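Local coordinates for protein 2-nitropropane dioxygenase (Streptomyces ansochromogenes, PDB 3BW2) that probably oxidises alkyl nitronates such as propionate 3-nitronate with molecular oxygen, using a bound flavin mononucleotide as cofactor, at residues 109-112 and 113-117. Numbering follows the deposited sequence.
Sequences DGYD and AKLAV
Lys114 reaches back along the first turn of helix 111-120, in a TIM-barrel fold, to the loop residue Asp109. Gly110 is the N-cap, and its carbonyl O accepts the first i to i+4 bond, from Lys114 N at 2.8 Å. The lysine CB lies 3.4 Å from Gly110 O, and CG passes that same oxygen. With CG beside the backbone N (chi1 -70°) and the chain extended beyond it, CD and CE run back past the start of the helix, CE coming 3.1 Å from Asp109 O. At the tip, NZ donates to Asp109 O at 2.6 Å, tilted 29° from the carbonyl plane, and forms a salt bridge to Asp109 OD2 at 3.1 Å. OD2 also accepts from Tyr44 N, while NZ has further acceptors in Ala42 O and Lys45 O, so this buried ammonium ties two loops together. A methionine in its place would probably leave the Asp109 carboxylate without its counter-charge and those carbonyls without their donor. On another side of the turn, Leu115 CD1 makes a CH-pi contact over a Tyr111 ring face, 3.9 Å from the centroid and 26° off the normal. One water bridges the ion pair, donating to Asp109 OD2 and accepting from Lys114 NZ.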
ATOM      1  N   ASP A 109      22.597  11.939 -16.572  1.00 22.88           N
ATOM      2  CA  ASP A 109      21.536  12.936 -16.691  1.00 23.48           C
ATOM      3  C   ASP A 109      21.999  14.349 -16.312  1.00 23.54           C
ATOM      4  O   ASP A 109      21.254  15.114 -15.693  1.00 22.34           O
ATOM      5  CB  ASP A 109      20.329  12.524 -15.835  1.00 23.53           C
ATOM      6  CG  ASP A 109      19.061  13.279 -16.211  1.00 24.76           C
ATOM      7  OD1 ASP A 109      18.781  13.395 -17.421  1.00 27.16           O
ATOM      8  OD2 ASP A 109      18.335  13.749 -15.308  1.00 24.57           O
ATOM      9  N   GLY A 110      23.233  14.682 -16.684  1.00 22.84           N
ATOM     10  CA  GLY A 110      23.784  16.001 -16.404  1.00 22.65           C
ATOM     11  C   GLY A 110      23.992  16.332 -14.939  1.00 22.23           C
ATOM     12  O   GLY A 110      24.087  17.500 -14.569  1.00 23.84           O
ATOM     13  N   TYR A 111      24.072  15.302 -14.106  1.00 21.70           N
ATOM     14  CA  TYR A 111      24.258  15.465 -12.666  1.00 20.92           C
ATOM     15  C   TYR A 111      25.315  16.502 -12.262  1.00 21.37           C
ATOM     16  O   TYR A 111      25.026  17.432 -11.505  1.00 19.99           O
ATOM     17  CB  TYR A 111      24.629  14.115 -12.061  1.00 20.58           C
ATOM     18  CG  TYR A 111      24.642  14.082 -10.555  1.00 22.40           C
ATOM     19  CD1 TYR A 111      23.464  14.228  -9.826  1.00 21.27           C
ATOM     20  CD2 TYR A 111      25.829  13.849  -9.854  1.00 20.42           C
ATOM     21  CE1 TYR A 111      23.461  14.134  -8.435  1.00 21.08           C
ATOM     22  CE2 TYR A 111      25.839  13.755  -8.465  1.00 20.66           C
ATOM     23  CZ  TYR A 111      24.652  13.894  -7.762  1.00 21.55           C
ATOM     24  OH  TYR A 111      24.650  13.769  -6.389  1.00 21.64           O
ATOM     25  N   ASP A 112      26.538  16.338 -12.757  1.00 21.28           N
ATOM     26  CA  ASP A 112      27.623  17.258 -12.415  1.00 24.19           C
ATOM     27  C   ASP A 112      27.339  18.700 -12.807  1.00 22.43           C
ATOM     28  O   ASP A 112      27.558  19.616 -12.016  1.00 23.17           O
ATOM     29  CB  ASP A 112      28.945  16.809 -13.056  1.00 25.83           C
ATOM     30  CG  ASP A 112      29.452  15.492 -12.490  1.00 28.60           C
ATOM     31  OD1 ASP A 112      29.001  15.102 -11.396  1.00 30.70           O
ATOM     32  OD2 ASP A 112      30.311  14.852 -13.131  1.00 33.57           O
ATOM     33  N   ALA A 113      26.854  18.903 -14.026  1.00 22.38           N
ATOM     34  CA  ALA A 113      26.549  20.245 -14.509  1.00 22.34           C
ATOM     35  C   ALA A 113      25.371  20.856 -13.753  1.00 23.09           C
ATOM     36  O   ALA A 113      25.346  22.063 -13.483  1.00 22.00           O
ATOM     37  CB  ALA A 113      26.250  20.204 -16.002  1.00 21.67           C
ATOM     38  N   LYS A 114      24.393  20.026 -13.405  1.00 22.38           N
ATOM     39  CA  LYS A 114      23.231  20.520 -12.675  1.00 21.48           C
ATOM     40  C   LYS A 114      23.627  20.940 -11.262  1.00 20.59           C
ATOM     41  O   LYS A 114      23.161  21.964 -10.765  1.00 19.90           O
ATOM     42  CB  LYS A 114      22.131  19.452 -12.655  1.00 22.15           C
ATOM     43  CG  LYS A 114      21.506  19.247 -14.034  1.00 22.69           C
ATOM     44  CD  LYS A 114      20.520  18.085 -14.079  1.00 22.98           C
ATOM     45  CE  LYS A 114      19.943  17.938 -15.484  1.00 20.83           C
ATOM     46  NZ  LYS A 114      19.151  16.688 -15.655  1.00 21.05           N
ATOM     47  N   LEU A 115      24.498  20.160 -10.623  1.00 20.44           N
ATOM     48  CA  LEU A 115      24.959  20.492  -9.277  1.00 21.46           C
ATOM     49  C   LEU A 115      25.729  21.808  -9.301  1.00 21.16           C
ATOM     50  O   LEU A 115      25.641  22.610  -8.371  1.00 21.47           O
ATOM     51  CB  LEU A 115      25.866  19.390  -8.718  1.00 20.60           C
ATOM     52  CG  LEU A 115      25.201  18.109  -8.210  1.00 22.81           C
ATOM     53  CD1 LEU A 115      26.262  17.174  -7.646  1.00 20.83           C
ATOM     54  CD2 LEU A 115      24.180  18.449  -7.130  1.00 23.82           C
ATOM     55  N   ALA A 116      26.488  22.021 -10.370  1.00 23.04           N
ATOM     56  CA  ALA A 116      27.264  23.249 -10.513  1.00 23.81           C
ATOM     57  C   ALA A 116      26.301  24.434 -10.525  1.00 23.84           C
ATOM     58  O   ALA A 116      26.536  25.455  -9.872  1.00 24.12           O
ATOM     59  CB  ALA A 116      28.075  23.206 -11.806  1.00 23.17           C
ATOM     60  N   VAL A 117      25.207  24.287 -11.262  1.00 23.40           N
ATOM     61  CA  VAL A 117      24.205  25.340 -11.346  1.00 23.31           C
ATOM     62  C   VAL A 117      23.529  25.585  -9.996  1.00 23.36           C
ATOM     63  O   VAL A 117      23.393  26.727  -9.553  1.00 22.39           O
ATOM     64  CB  VAL A 117      23.121  24.989 -12.392  1.00 24.15           C
ATOM     65  CG1 VAL A 117      21.943  25.946 -12.270  1.00 24.40           C
ATOM     66  CG2 VAL A 117      23.711  25.065 -13.794  1.00 23.93           C
TER
HETATM   67  O   HOH W   1      18.599  15.080 -13.108  1.00 18.86           O